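Local structure of nuclear hormone receptor FTZ-F1 (Drosophila melanogaster, 2XHS) at residues 54-59 with 232-237; 45-50 with 115-120; 83-88 with 236-241. The protein is a nuclear receptor that probably regulates transcription in partnership with Fushi tarazu, a peptide of which binds to its ligand-binding domain. One frame throughout, in Å; residues are numbered along the deposited sequence.

Interaction 1 of 3, residues 54-59 with 232-237; sequences VLDQNL and QTLLME
Asp56 reaches from helix 47-67 to the first turn of helix 234-240, where its OD1 accepts a bond from Leu235 N at 2.9 Å. The short side chain, with CG anti to the backbone N (chi1 -161°), brings OD1 to the helix start. Leu235 N lies nearly along the C-O axis of OD1, although the bond is bent, 136° at the hydrogen. Thr233, the N-cap, crosses the aspartate obliquely with its CB beside OD1. Its OG1, turned between N and the carbonyl carbon, takes Met236 N at 3.0 Å, so cap and carboxylate serve different N-H groups of the same turn. In the nuclear receptor fold helix 234-240 is the C-terminal AF-2 helix, here docked on the domain beside the bound peptide. With the aspartate replaced by an alanine, Leu235 N would probably lose its acceptor and the helix start a negative charge suited to its dipole. Beside this bond the leucines pack on one another: Leu59 CD1 rests on Leu235 CA at 3.6 Å, while Leu59 CB meets Leu234 CD2 at 4.0 Å. Leu55 CB approaches Leu235 CD1 more loosely, at 4.4 Å.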
ATOM      1  N   VAL A  54      11.609  -3.984  -6.395  1.00 43.65           N
ATOM      2  CA  VAL A  54      10.281  -3.543  -6.688  1.00 42.58           C
ATOM      3  C   VAL A  54       9.716  -2.843  -5.510  1.00 42.62           C
ATOM      4  O   VAL A  54       9.176  -1.787  -5.628  1.00 43.81           O
ATOM      5  CB  VAL A  54       9.407  -4.726  -6.974  1.00 41.10           C
ATOM      6  CG1 VAL A  54       8.032  -4.298  -7.194  1.00 40.55           C
ATOM      7  CG2 VAL A  54       9.881  -5.403  -8.167  1.00 43.28           C
ATOM      8  N   LEU A  55       9.868  -3.438  -4.355  1.00 42.09           N
ATOM      9  CA  LEU A  55       9.378  -2.881  -3.133  1.00 42.52           C
ATOM     10  C   LEU A  55      10.038  -1.583  -2.841  1.00 43.41           C
ATOM     11  O   LEU A  55       9.433  -0.675  -2.368  1.00 43.30           O
ATOM     12  CB  LEU A  55       9.663  -3.826  -2.004  1.00 41.70           C
ATOM     13  CG  LEU A  55       8.932  -5.137  -1.996  1.00 38.89           C
ATOM     14  CD1 LEU A  55       9.489  -5.961  -0.937  1.00 35.83           C
ATOM     15  CD2 LEU A  55       7.519  -4.906  -1.744  1.00 33.19           C
ATOM     16  N   ASP A  56      11.306  -1.494  -3.128  1.00 45.04           N
ATOM     17  CA  ASP A  56      11.985  -0.271  -2.893  1.00 47.79           C
ATOM     18  C   ASP A  56      11.348   0.793  -3.726  1.00 48.79           C
ATOM     19  O   ASP A  56      11.091   1.863  -3.269  1.00 51.02           O
ATOM     20  CB  ASP A  56      13.443  -0.420  -3.285  1.00 48.21           C
ATOM     21  CG  ASP A  56      14.317   0.630  -2.675  1.00 50.55           C
ATOM     22  OD1 ASP A  56      14.089   0.953  -1.531  1.00 50.27           O
ATOM     23  OD2 ASP A  56      15.216   1.145  -3.333  1.00 48.49           O
ATOM     24  N   GLN A  57      11.089   0.506  -4.969  1.00 49.56           N
ATOM     25  CA  GLN A  57      10.500   1.482  -5.834  1.00 50.36           C
ATOM     26  C   GLN A  57       9.147   1.857  -5.340  1.00 49.30           C
ATOM     27  O   GLN A  57       8.747   2.977  -5.407  1.00 49.36           O
ATOM     28  CB  GLN A  57      10.379   0.890  -7.210  1.00 51.54           C
ATOM     29  CG  GLN A  57       9.881   1.808  -8.268  1.00 56.12           C
ATOM     30  CD  GLN A  57       9.716   1.118  -9.587  1.00 62.05           C
ATOM     31  OE1 GLN A  57       9.090   0.081  -9.677  1.00 63.20           O
ATOM     32  NE2 GLN A  57      10.279   1.690 -10.617  1.00 62.98           N
ATOM     33  N   ASN A  58       8.426   0.886  -4.847  1.00 48.44           N
ATOM     34  CA  ASN A  58       7.080   1.112  -4.416  1.00 47.13           C
ATOM     35  C   ASN A  58       7.078   2.097  -3.321  1.00 46.40           C
ATOM     36  O   ASN A  58       6.230   2.931  -3.222  1.00 46.17           O
ATOM     37  CB  ASN A  58       6.482  -0.167  -3.889  1.00 47.76           C
ATOM     38  CG  ASN A  58       5.986  -1.039  -4.962  1.00 48.40           C
ATOM     39  OD1 ASN A  58       5.961  -0.655  -6.097  1.00 52.76           O
ATOM     40  ND2 ASN A  58       5.561  -2.210  -4.612  1.00 45.59           N
ATOM     41  N   LEU A  59       8.057   1.978  -2.473  1.00 45.67           N
ATOM     42  CA  LEU A  59       8.145   2.844  -1.348  1.00 44.80           C
ATOM     43  C   LEU A  59       8.321   4.249  -1.777  1.00 45.79           C
ATOM     44  O   LEU A  59       7.769   5.127  -1.203  1.00 45.45           O
ATOM     45  CB  LEU A  59       9.307   2.434  -0.499  1.00 43.93           C
ATOM     46  CG  LEU A  59       9.048   1.177   0.277  1.00 42.90           C
ATOM     47  CD1 LEU A  59      10.227   0.868   1.083  1.00 45.41           C
ATOM     48  CD2 LEU A  59       7.917   1.423   1.155  1.00 44.39           C
ATOM     49  N   GLN A 232      21.689  -0.238   1.342  1.00 47.24           N
ATOM     50  CA  GLN A 232      21.641   1.185   1.140  1.00 48.99           C
ATOM     51  C   GLN A 232      20.326   1.727   0.727  1.00 48.51           C
ATOM     52  O   GLN A 232      20.181   2.908   0.578  1.00 49.50           O
ATOM     53  CB  GLN A 232      22.627   1.544   0.071  1.00 48.58           C
ATOM     54  CG  GLN A 232      23.670   0.515  -0.083  1.00 55.37           C
ATOM     55  CD  GLN A 232      23.460  -0.342  -1.271  1.00 57.24           C
ATOM     56  OE1 GLN A 232      23.203   0.147  -2.333  1.00 61.33           O
ATOM     57  NE2 GLN A 232      23.592  -1.620  -1.105  1.00 54.99           N
ATOM     58  N   THR A 233      19.376   0.847   0.532  1.00 48.72           N
ATOM     59  CA  THR A 233      18.065   1.169   0.039  1.00 47.14           C
ATOM     60  C   THR A 233      17.134   1.788   1.024  1.00 47.33           C
ATOM     61  O   THR A 233      17.303   1.672   2.196  1.00 47.61           O
ATOM     62  CB  THR A 233      17.401  -0.060  -0.405  1.00 47.28           C
ATOM     63  OG1 THR A 233      17.088  -0.820   0.741  1.00 45.47           O
ATOM     64  CG2 THR A 233      18.321  -0.841  -1.213  1.00 46.58           C
ATOM     65  N   LEU A 234      16.128   2.453   0.503  1.00 47.05           N
ATOM     66  CA  LEU A 234      15.078   3.039   1.280  1.00 46.28           C
ATOM     67  C   LEU A 234      14.321   1.951   1.984  1.00 46.43           C
ATOM     68  O   LEU A 234      13.836   2.107   3.069  1.00 46.65           O
ATOM     69  CB  LEU A 234      14.170   3.802   0.363  1.00 45.12           C
ATOM     70  CG  LEU A 234      12.957   4.434   0.982  1.00 45.01           C
ATOM     71  CD1 LEU A 234      13.401   5.405   2.016  1.00 45.38           C
ATOM     72  CD2 LEU A 234      12.200   5.106  -0.072  1.00 45.01           C
ATOM     73  N   LEU A 235      14.237   0.820   1.338  1.00 45.80           N
ATOM     74  CA  LEU A 235      13.539  -0.281   1.892  1.00 45.47           C
ATOM     75  C   LEU A 235      14.176  -0.715   3.187  1.00 46.41           C
ATOM     76  O   LEU A 235      13.501  -1.001   4.127  1.00 46.29           O
ATOM     77  CB  LEU A 235      13.564  -1.412   0.886  1.00 44.07           C
ATOM     78  CG  LEU A 235      12.589  -2.513   1.179  1.00 43.28           C
ATOM     79  CD1 LEU A 235      13.142  -3.749   0.710  1.00 44.92           C
ATOM     80  CD2 LEU A 235      12.439  -2.541   2.644  1.00 45.02           C
HETATM   81  N   MSE A 236      15.485  -0.788   3.227  1.00 47.36           N
HETATM   82  CA  MSE A 236      16.185  -1.104   4.439  1.00 48.72           C
HETATM   83  C   MSE A 236      16.011  -0.008   5.456  1.00 49.68           C
HETATM   84  O   MSE A 236      15.852  -0.244   6.613  1.00 50.76           O
HETATM   85  CB  MSE A 236      17.649  -1.320   4.130  1.00 49.51           C
HETATM   86  CG  MSE A 236      18.528  -1.601   5.300  1.00 48.58           C
HETATM   87 SE   MSE A 236      18.344  -3.281   5.931  1.00 61.65          SE
HETATM   88  CE  MSE A 236      17.034  -3.084   7.148  1.00 43.18           C
ATOM     89  N   GLU A 237      16.050   1.219   5.022  1.00 49.82           N
ATOM     90  CA  GLU A 237      15.933   2.290   5.957  1.00 50.42           C
ATOM     91  C   GLU A 237      14.616   2.224   6.632  1.00 51.58           C
ATOM     92  O   GLU A 237      14.511   2.429   7.806  1.00 52.51           O
ATOM     93  CB  GLU A 237      16.033   3.588   5.215  1.00 50.75           C
ATOM     94  CG  GLU A 237      15.598   4.770   5.978  1.00 51.92           C
ATOM     95  CD  GLU A 237      15.928   6.031   5.266  1.00 54.95           C
ATOM     96  OE1 GLU A 237      17.013   6.112   4.718  1.00 52.41           O
ATOM     97  OE2 GLU A 237      15.114   6.942   5.262  1.00 55.55           O
TER

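Interaction 2 of 3, residues 45-50 with 115-120; sequences VDLFEL and QVFNLM
Leu47 and Phe117 bring their CA atoms within 6.9 Å of each other where the start of helix 47-67 passes strand 116-118, while the chains part toward Val45 and Gln115, whose CA atoms are 8.6 Å apart. The strand pairs antiparallel with 108-110 in the small two-stranded sheet that interrupts the otherwise helical ligand-binding domain of nuclear receptors. Gln115 suits the wider end because its long side chain, extended beyond CG, spans the gap: NE2 donates to Val45 O at 3.1 Å, with that oxygen close to the amide plane, although the bond is bent (138° at the hydrogen). The other end of the amide is also held, as OE1 accepts from Asn113 ND2, so both ends of the flat group limit its rotation. Leu47 slides past this side chain in the opposite direction, its CG lying beside Gln115 NE2 at 3.9 Å and its CD1 3.5 Å from Val116 O. Phe117 CG stands anti to the backbone N (chi1 -173°), and the ring reaches the helix. There it packs beside Leu50, a buried leucine that also packs on helix 24-39, with Leu50 CD1 4.0 Å from Phe117 CD1. At the edge of the ring, near its plane, Phe117 CE1 lies 4.1 Å from Leu47 O.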
ATOM      1  N   VAL A  45      19.179 -13.897 -12.241  1.00 71.65           N
ATOM      2  CA  VAL A  45      19.104 -12.817 -11.310  1.00 68.25           C
ATOM      3  C   VAL A  45      18.623 -13.401 -10.027  1.00 66.03           C
ATOM      4  O   VAL A  45      18.102 -14.481 -10.029  1.00 65.67           O
ATOM      5  CB  VAL A  45      18.129 -11.803 -11.818  1.00 68.41           C
ATOM      6  CG1 VAL A  45      18.226 -10.558 -11.041  1.00 70.14           C
ATOM      7  CG2 VAL A  45      18.452 -11.494 -13.223  1.00 68.83           C
ATOM      8  N   ASP A  46      18.814 -12.698  -8.926  1.00 63.61           N
ATOM      9  CA  ASP A  46      18.370 -13.200  -7.658  1.00 61.16           C
ATOM     10  C   ASP A  46      16.994 -12.691  -7.555  1.00 58.52           C
ATOM     11  O   ASP A  46      16.769 -11.514  -7.532  1.00 57.44           O
ATOM     12  CB  ASP A  46      19.195 -12.625  -6.531  1.00 62.44           C
ATOM     13  CG  ASP A  46      18.920 -13.292  -5.216  1.00 66.46           C
ATOM     14  OD1 ASP A  46      18.806 -14.512  -5.170  1.00 73.75           O
ATOM     15  OD2 ASP A  46      18.832 -12.610  -4.207  1.00 70.03           O
ATOM     16  N   LEU A  47      16.057 -13.606  -7.544  1.00 55.28           N
ATOM     17  CA  LEU A  47      14.675 -13.246  -7.514  1.00 52.20           C
ATOM     18  C   LEU A  47      14.302 -12.543  -6.254  0.84 51.33           C
ATOM     19  O   LEU A  47      13.473 -11.679  -6.279  0.32 50.48           O
ATOM     20  CB  LEU A  47      13.802 -14.444  -7.785  1.00 51.39           C
ATOM     21  CG  LEU A  47      13.974 -14.925  -9.212  1.00 50.22           C
ATOM     22  CD1 LEU A  47      13.168 -16.133  -9.432  1.00 48.86           C
ATOM     23  CD2 LEU A  47      13.545 -13.875 -10.138  1.00 45.68           C
ATOM     24  N   PHE A  48      14.883 -12.931  -5.139  1.00 51.48           N
ATOM     25  CA  PHE A  48      14.566 -12.264  -3.916  1.00 50.99           C
ATOM     26  C   PHE A  48      15.020 -10.856  -3.983  1.00 51.08           C
ATOM     27  O   PHE A  48      14.338  -9.976  -3.577  1.00 51.45           O
ATOM     28  CB  PHE A  48      15.180 -12.963  -2.736  1.00 51.14           C
ATOM     29  CG  PHE A  48      14.924 -12.275  -1.447  1.00 49.92           C
ATOM     30  CD1 PHE A  48      13.778 -12.477  -0.767  1.00 49.05           C
ATOM     31  CD2 PHE A  48      15.827 -11.409  -0.938  1.00 50.19           C
ATOM     32  CE1 PHE A  48      13.552 -11.853   0.353  1.00 48.26           C
ATOM     33  CE2 PHE A  48      15.589 -10.790   0.201  1.00 46.23           C
ATOM     34  CZ  PHE A  48      14.457 -11.013   0.846  1.00 45.55           C
ATOM     35  N   GLU A  49      16.187 -10.627  -4.518  1.00 50.69           N
ATOM     36  CA  GLU A  49      16.676  -9.279  -4.592  1.00 51.55           C
ATOM     37  C   GLU A  49      15.796  -8.418  -5.426  1.00 51.93           C
ATOM     38  O   GLU A  49      15.651  -7.262  -5.149  1.00 53.17           O
ATOM     39  CB  GLU A  49      18.037  -9.246  -5.236  1.00 52.89           C
ATOM     40  CG  GLU A  49      19.145  -9.768  -4.421  1.00 55.44           C
ATOM     41  CD  GLU A  49      20.416  -9.103  -4.754  1.00 58.83           C
ATOM     42  OE1 GLU A  49      20.509  -8.538  -5.832  1.00 59.43           O
ATOM     43  OE2 GLU A  49      21.339  -9.148  -3.953  1.00 64.81           O
ATOM     44  N   LEU A  50      15.262  -8.981  -6.488  1.00 51.37           N
ATOM     45  CA  LEU A  50      14.409  -8.273  -7.413  1.00 50.09           C
ATOM     46  C   LEU A  50      13.142  -7.829  -6.758  1.00 50.12           C
ATOM     47  O   LEU A  50      12.702  -6.731  -6.929  1.00 50.43           O
ATOM     48  CB  LEU A  50      14.072  -9.186  -8.558  1.00 49.64           C
ATOM     49  CG  LEU A  50      14.109  -8.665  -9.983  1.00 48.72           C
ATOM     50  CD1 LEU A  50      13.354  -9.579 -10.852  1.00 47.19           C
ATOM     51  CD2 LEU A  50      13.551  -7.314 -10.076  1.00 47.86           C
ATOM     52  N   GLN A 115      12.791 -16.977 -16.735  1.00 58.01           N
ATOM     53  CA  GLN A 115      12.744 -16.988 -15.308  1.00 56.72           C
ATOM     54  C   GLN A 115      11.358 -16.512 -14.938  1.00 55.38           C
ATOM     55  O   GLN A 115      10.721 -15.826 -15.692  1.00 55.04           O
ATOM     56  CB  GLN A 115      13.809 -16.057 -14.775  1.00 57.08           C
ATOM     57  CG  GLN A 115      14.734 -16.678 -13.771  1.00 56.03           C
ATOM     58  CD  GLN A 115      15.890 -15.800 -13.463  1.00 55.17           C
ATOM     59  OE1 GLN A 115      16.403 -15.128 -14.323  1.00 54.32           O
ATOM     60  NE2 GLN A 115      16.308 -15.800 -12.234  1.00 53.44           N
ATOM     61  N   VAL A 116      10.879 -16.890 -13.777  1.00 53.80           N
ATOM     62  CA  VAL A 116       9.536 -16.545 -13.396  1.00 52.77           C
ATOM     63  C   VAL A 116       9.503 -15.725 -12.128  1.00 52.31           C
ATOM     64  O   VAL A 116      10.076 -16.110 -11.151  1.00 53.02           O
ATOM     65  CB  VAL A 116       8.718 -17.826 -13.214  1.00 52.73           C
ATOM     66  CG1 VAL A 116       7.376 -17.538 -12.637  1.00 52.90           C
ATOM     67  CG2 VAL A 116       8.567 -18.507 -14.517  1.00 52.38           C
ATOM     68  N   PHE A 117       8.793 -14.609 -12.142  1.00 50.97           N
ATOM     69  CA  PHE A 117       8.701 -13.774 -10.968  1.00 50.22           C
ATOM     70  C   PHE A 117       7.385 -13.941 -10.276  1.00 49.81           C
ATOM     71  O   PHE A 117       6.369 -13.807 -10.879  1.00 50.20           O
ATOM     72  CB  PHE A 117       8.872 -12.310 -11.328  1.00 49.43           C
ATOM     73  CG  PHE A 117       8.952 -11.411 -10.142  1.00 51.26           C
ATOM     74  CD1 PHE A 117      10.084 -11.355  -9.381  1.00 52.00           C
ATOM     75  CD2 PHE A 117       7.896 -10.637  -9.772  1.00 50.53           C
ATOM     76  CE1 PHE A 117      10.145 -10.556  -8.320  1.00 50.16           C
ATOM     77  CE2 PHE A 117       7.970  -9.860  -8.709  1.00 48.85           C
ATOM     78  CZ  PHE A 117       9.092  -9.812  -7.990  1.00 51.92           C
ATOM     79  N   ASN A 118       7.415 -14.208  -8.986  1.00 48.79           N
ATOM     80  CA  ASN A 118       6.214 -14.373  -8.230  1.00 47.64           C
ATOM     81  C   ASN A 118       5.749 -13.040  -7.798  1.00 47.12           C
ATOM     82  O   ASN A 118       6.228 -12.504  -6.858  1.00 48.83           O
ATOM     83  CB  ASN A 118       6.523 -15.183  -7.004  1.00 47.90           C
ATOM     84  CG  ASN A 118       5.320 -15.558  -6.247  1.00 49.41           C
ATOM     85  OD1 ASN A 118       4.335 -15.929  -6.809  1.00 57.54           O
ATOM     86  ND2 ASN A 118       5.389 -15.464  -4.962  1.00 48.34           N
ATOM     87  N   LEU A 119       4.802 -12.506  -8.531  1.00 47.16           N
ATOM     88  CA  LEU A 119       4.199 -11.221  -8.289  1.00 47.44           C
ATOM     89  C   LEU A 119       3.471 -11.224  -6.990  1.00 47.64           C
ATOM     90  O   LEU A 119       3.409 -10.259  -6.303  1.00 45.95           O
ATOM     91  CB  LEU A 119       3.240 -10.885  -9.406  1.00 46.87           C
ATOM     92  CG  LEU A 119       3.864 -10.558 -10.737  1.00 47.94           C
ATOM     93  CD1 LEU A 119       2.873 -10.739 -11.806  1.00 48.09           C
ATOM     94  CD2 LEU A 119       4.275  -9.152 -10.698  1.00 46.35           C
HETATM   95  N   MSE A 120       2.924 -12.368  -6.680  1.00 49.02           N
HETATM   96  CA  MSE A 120       2.136 -12.616  -5.518  1.00 51.22           C
HETATM   97  C   MSE A 120       2.949 -12.392  -4.279  1.00 51.06           C
HETATM   98  O   MSE A 120       2.435 -12.023  -3.268  1.00 50.37           O
HETATM   99  CB  MSE A 120       1.646 -14.046  -5.603  1.00 53.18           C
HETATM  100  CG  MSE A 120       0.741 -14.518  -4.521  1.00 58.45           C
HETATM  101 SE   MSE A 120      -0.809 -13.537  -4.356  1.00 77.91          SE
HETATM  102  CE  MSE A 120      -1.498 -14.459  -2.894  1.00 77.64           C
TER

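Interaction 3 of 3, residues 83-88 with 236-241; sequences LLQHSW and MEMLHA
A bond of 2.7 Å from His240 N to Met236 O closes the helical turn that carries Met238 against Trp88. The turn belongs to the AF-2 helix, 234-240, of the nuclear receptor ligand-binding domain. It meets helix 77-102 almost at a right angle: the axes of the short segments 83-88 and 236-240 pass 9.4 Å apart at a crossing angle of -92°. Trp88 and Gln85 on one segment and Met238 and Ala241 on the other make most of the contact. Trp88 supplies the flat surface. Its CG takes the crowded position between backbone N and carbonyl carbon (chi1 58°), and its indole is met by Met238. That residue, present as selenomethionine, lays CG over one face, 3.4 Å from the centre of the five-membered ring, in a CH-pi contact. The chain then bends, chi2 63° taking SE off to an oblique Met-aromatic position 5.0 Å from the same centre. A flexible, unbranched side chain suits this place because it can lie on the indole and still turn toward the bound peptide, an apolar side chain of which packs on Met238. Leu239 lies near the indole as well, although its exact place is doubtful. Leu59 and Gln62 of helix 47-67 also touch the tryptophan. Neighbouring Glu237 accepts from the peptide backbone through OE2, consistent with the charge-clamp glutamate of this family. Toward the solvent, Gln85 lies extended beyond CG, with CG 4.2 Å from Met238 SE. Ala241 is small enough to come close to its amide: the methyl CB stands over the flat face, 3.7 Å from Gln85 CD.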
ATOM      1  N   LEU A  83       4.760   8.736  10.419  1.00 49.59           N
ATOM      2  CA  LEU A  83       3.574   8.098   9.917  1.00 47.40           C
ATOM      3  C   LEU A  83       3.871   7.122   8.839  1.00 46.64           C
ATOM      4  O   LEU A  83       3.322   6.070   8.809  1.00 46.78           O
ATOM      5  CB  LEU A  83       2.623   9.139   9.387  1.00 46.62           C
ATOM      6  CG  LEU A  83       1.839   9.974  10.368  1.00 42.41           C
ATOM      7  CD1 LEU A  83       1.144  10.970   9.573  1.00 43.09           C
ATOM      8  CD2 LEU A  83       0.865   9.130  11.044  1.00 35.60           C
ATOM      9  N   LEU A  84       4.714   7.516   7.920  1.00 45.36           N
ATOM     10  CA  LEU A  84       5.138   6.675   6.842  1.00 45.69           C
ATOM     11  C   LEU A  84       5.921   5.499   7.324  1.00 46.94           C
ATOM     12  O   LEU A  84       5.790   4.431   6.819  1.00 48.02           O
ATOM     13  CB  LEU A  84       5.986   7.474   5.895  1.00 45.17           C
ATOM     14  CG  LEU A  84       5.314   8.397   4.913  1.00 45.00           C
ATOM     15  CD1 LEU A  84       6.332   9.343   4.449  1.00 47.64           C
ATOM     16  CD2 LEU A  84       4.848   7.617   3.768  1.00 43.65           C
ATOM     17  N   GLN A  85       6.762   5.707   8.306  1.00 47.43           N
ATOM     18  CA  GLN A  85       7.563   4.647   8.853  1.00 47.91           C
ATOM     19  C   GLN A  85       6.729   3.596   9.474  1.00 48.40           C
ATOM     20  O   GLN A  85       7.087   2.462   9.477  1.00 49.11           O
ATOM     21  CB  GLN A  85       8.493   5.184   9.900  1.00 48.72           C
ATOM     22  CG  GLN A  85       9.838   5.534   9.394  1.00 51.93           C
ATOM     23  CD  GLN A  85      10.594   6.388  10.327  1.00 51.69           C
ATOM     24  OE1 GLN A  85      11.537   7.031   9.939  1.00 54.24           O
ATOM     25  NE2 GLN A  85      10.199   6.400  11.562  1.00 51.70           N
ATOM     26  N   HIS A  86       5.643   3.989  10.091  1.00 49.26           N
ATOM     27  CA  HIS A  86       4.769   3.057  10.748  1.00 50.61           C
ATOM     28  C   HIS A  86       4.025   2.097   9.874  1.00 51.25           C
ATOM     29  O   HIS A  86       3.887   0.945  10.190  1.00 53.62           O
ATOM     30  CB  HIS A  86       3.765   3.828  11.564  1.00 50.93           C
ATOM     31  CG  HIS A  86       3.047   2.998  12.567  1.00 55.23           C
ATOM     32  ND1 HIS A  86       1.704   2.737  12.488  1.00 58.49           N
ATOM     33  CD2 HIS A  86       3.482   2.367  13.673  1.00 56.17           C
ATOM     34  CE1 HIS A  86       1.342   1.982  13.499  1.00 51.04           C
ATOM     35  NE2 HIS A  86       2.404   1.742  14.232  1.00 52.94           N
ATOM     36  N   SER A  87       3.470   2.584   8.793  1.00 50.64           N
ATOM     37  CA  SER A  87       2.631   1.755   7.989  1.00 49.43           C
ATOM     38  C   SER A  87       3.021   1.542   6.595  1.00 47.85           C
ATOM     39  O   SER A  87       2.178   1.330   5.822  1.00 49.07           O
ATOM     40  CB  SER A  87       1.245   2.302   7.971  1.00 50.42           C
ATOM     41  OG  SER A  87       1.293   3.653   8.290  1.00 55.25           O
ATOM     42  N   TRP A  88       4.270   1.603   6.229  1.00 45.73           N
ATOM     43  CA  TRP A  88       4.595   1.389   4.840  1.00 42.88           C
ATOM     44  C   TRP A  88       4.249   0.003   4.436  1.00 41.70           C
ATOM     45  O   TRP A  88       3.816  -0.233   3.359  1.00 41.73           O
ATOM     46  CB  TRP A  88       6.059   1.654   4.581  1.00 42.42           C
ATOM     47  CG  TRP A  88       6.928   0.850   5.376  1.00 42.25           C
ATOM     48  CD1 TRP A  88       7.339   1.119   6.599  1.00 40.61           C
ATOM     49  CD2 TRP A  88       7.516  -0.376   5.013  1.00 41.55           C
ATOM     50  NE1 TRP A  88       8.151   0.155   7.045  1.00 39.15           N
ATOM     51  CE2 TRP A  88       8.282  -0.785   6.078  1.00 40.82           C
ATOM     52  CE3 TRP A  88       7.470  -1.169   3.881  1.00 42.34           C
ATOM     53  CZ2 TRP A  88       8.979  -1.939   6.065  1.00 42.56           C
ATOM     54  CZ3 TRP A  88       8.159  -2.300   3.869  1.00 42.86           C
ATOM     55  CH2 TRP A  88       8.917  -2.678   4.940  1.00 44.82           C
HETATM   56  N   MSE A 236      15.485  -0.788   3.227  1.00 47.36           N
HETATM   57  CA  MSE A 236      16.185  -1.104   4.439  1.00 48.72           C
HETATM   58  C   MSE A 236      16.011  -0.008   5.456  1.00 49.68           C
HETATM   59  O   MSE A 236      15.852  -0.244   6.613  1.00 50.76           O
HETATM   60  CB  MSE A 236      17.649  -1.320   4.130  1.00 49.51           C
HETATM   61  CG  MSE A 236      18.528  -1.601   5.300  1.00 48.58           C
HETATM   62 SE   MSE A 236      18.344  -3.281   5.931  1.00 61.65          SE
HETATM   63  CE  MSE A 236      17.034  -3.084   7.148  1.00 43.18           C
ATOM     64  N   GLU A 237      16.050   1.219   5.022  1.00 49.82           N
ATOM     65  CA  GLU A 237      15.933   2.290   5.957  1.00 50.42           C
ATOM     66  C   GLU A 237      14.616   2.224   6.632  1.00 51.58           C
ATOM     67  O   GLU A 237      14.511   2.429   7.806  1.00 52.51           O
ATOM     68  CB  GLU A 237      16.033   3.588   5.215  1.00 50.75           C
ATOM     69  CG  GLU A 237      15.598   4.770   5.978  1.00 51.92           C
ATOM     70  CD  GLU A 237      15.928   6.031   5.266  1.00 54.95           C
ATOM     71  OE1 GLU A 237      17.013   6.112   4.718  1.00 52.41           O
ATOM     72  OE2 GLU A 237      15.114   6.942   5.262  1.00 55.55           O
HETATM   73  N   MSE A 238      13.595   1.961   5.859  1.00 52.58           N
HETATM   74  CA  MSE A 238      12.262   1.831   6.365  1.00 52.77           C
HETATM   75  C   MSE A 238      12.172   0.632   7.267  1.00 51.31           C
HETATM   76  O   MSE A 238      11.537   0.650   8.284  1.00 51.60           O
HETATM   77  CB  MSE A 238      11.312   1.705   5.187  1.00 53.08           C
HETATM   78  CG  MSE A 238      10.057   2.502   5.303  1.00 59.04           C
HETATM   79 SE   MSE A 238      10.346   4.324   5.388  1.00 69.34          SE
HETATM   80  CE  MSE A 238      11.541   4.373   3.968  1.00 58.80           C
ATOM     81  N   LEU A 239      12.804  -0.438   6.869  1.00 49.29           N
ATOM     82  CA  LEU A 239      12.777  -1.632   7.650  1.00 47.76           C
ATOM     83  C   LEU A 239      13.444  -1.404   8.964  1.00 47.98           C
ATOM     84  O   LEU A 239      13.051  -1.915   9.966  1.00 49.58           O
ATOM     85  CB  LEU A 239      13.515  -2.687   6.892  1.00 45.87           C
ATOM     86  CG  LEU A 239      12.853  -4.014   6.648  1.00 46.06           C
ATOM     87  CD1 LEU A 239      11.408  -3.865   6.606  1.00 43.67           C
ATOM     88  CD2 LEU A 239      13.330  -4.448   5.363  1.00 48.02           C
ATOM     89  N   HIS A 240      14.513  -0.658   8.914  1.00 49.11           N
ATOM     90  CA  HIS A 240      15.366  -0.348  10.037  1.00 51.66           C
ATOM     91  C   HIS A 240      14.792   0.487  11.140  1.00 53.93           C
ATOM     92  O   HIS A 240      15.170   0.383  12.275  1.00 53.64           O
ATOM     93  CB  HIS A 240      16.597   0.354   9.517  1.00 51.04           C
ATOM     94  CG  HIS A 240      17.692   0.478  10.518  1.00 51.99           C
ATOM     95  ND1 HIS A 240      18.562   1.538  10.533  1.00 52.86           N
ATOM     96  CD2 HIS A 240      18.063  -0.324  11.535  1.00 48.31           C
ATOM     97  CE1 HIS A 240      19.428   1.376  11.512  1.00 51.80           C
ATOM     98  NE2 HIS A 240      19.141   0.257  12.136  1.00 47.64           N
ATOM     99  N   ALA A 241      13.957   1.413  10.752  1.00 57.73           N
ATOM    100  CA  ALA A 241      13.474   2.430  11.636  1.00 60.22           C
ATOM    101  C   ALA A 241      12.973   1.938  12.949  1.00 62.34           C
ATOM    102  O   ALA A 241      13.208   2.559  13.959  1.00 63.26           O
ATOM    103  CB  ALA A 241      12.440   3.225  10.969  1.00 59.97           C
TER

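How the interactions relate
Interactions 1 and 3 meet on helix 234-240, sharing Met236 and Glu237. Their centres are about 10 Å apart, and they touch where Leu59 CD2 lies 3.8 Å from Trp88 CE3. Helices 47-67 and 77-102, consecutive in the chain, thus receive successive parts of the AF-2 helix, which returns from the far C-terminal end to help form the peptide-binding surface. Interaction 2 uses the start of the same helix 47-67 but looks to the small sheet; its centre is about 16 Å from that of interaction 1 and about 23 Å from that of interaction 3. Along the chain the order is 45-50, 54-59, 83-88, 115-120, then 232-241, so one long helix joins the sheet end of the domain to its AF-2 region.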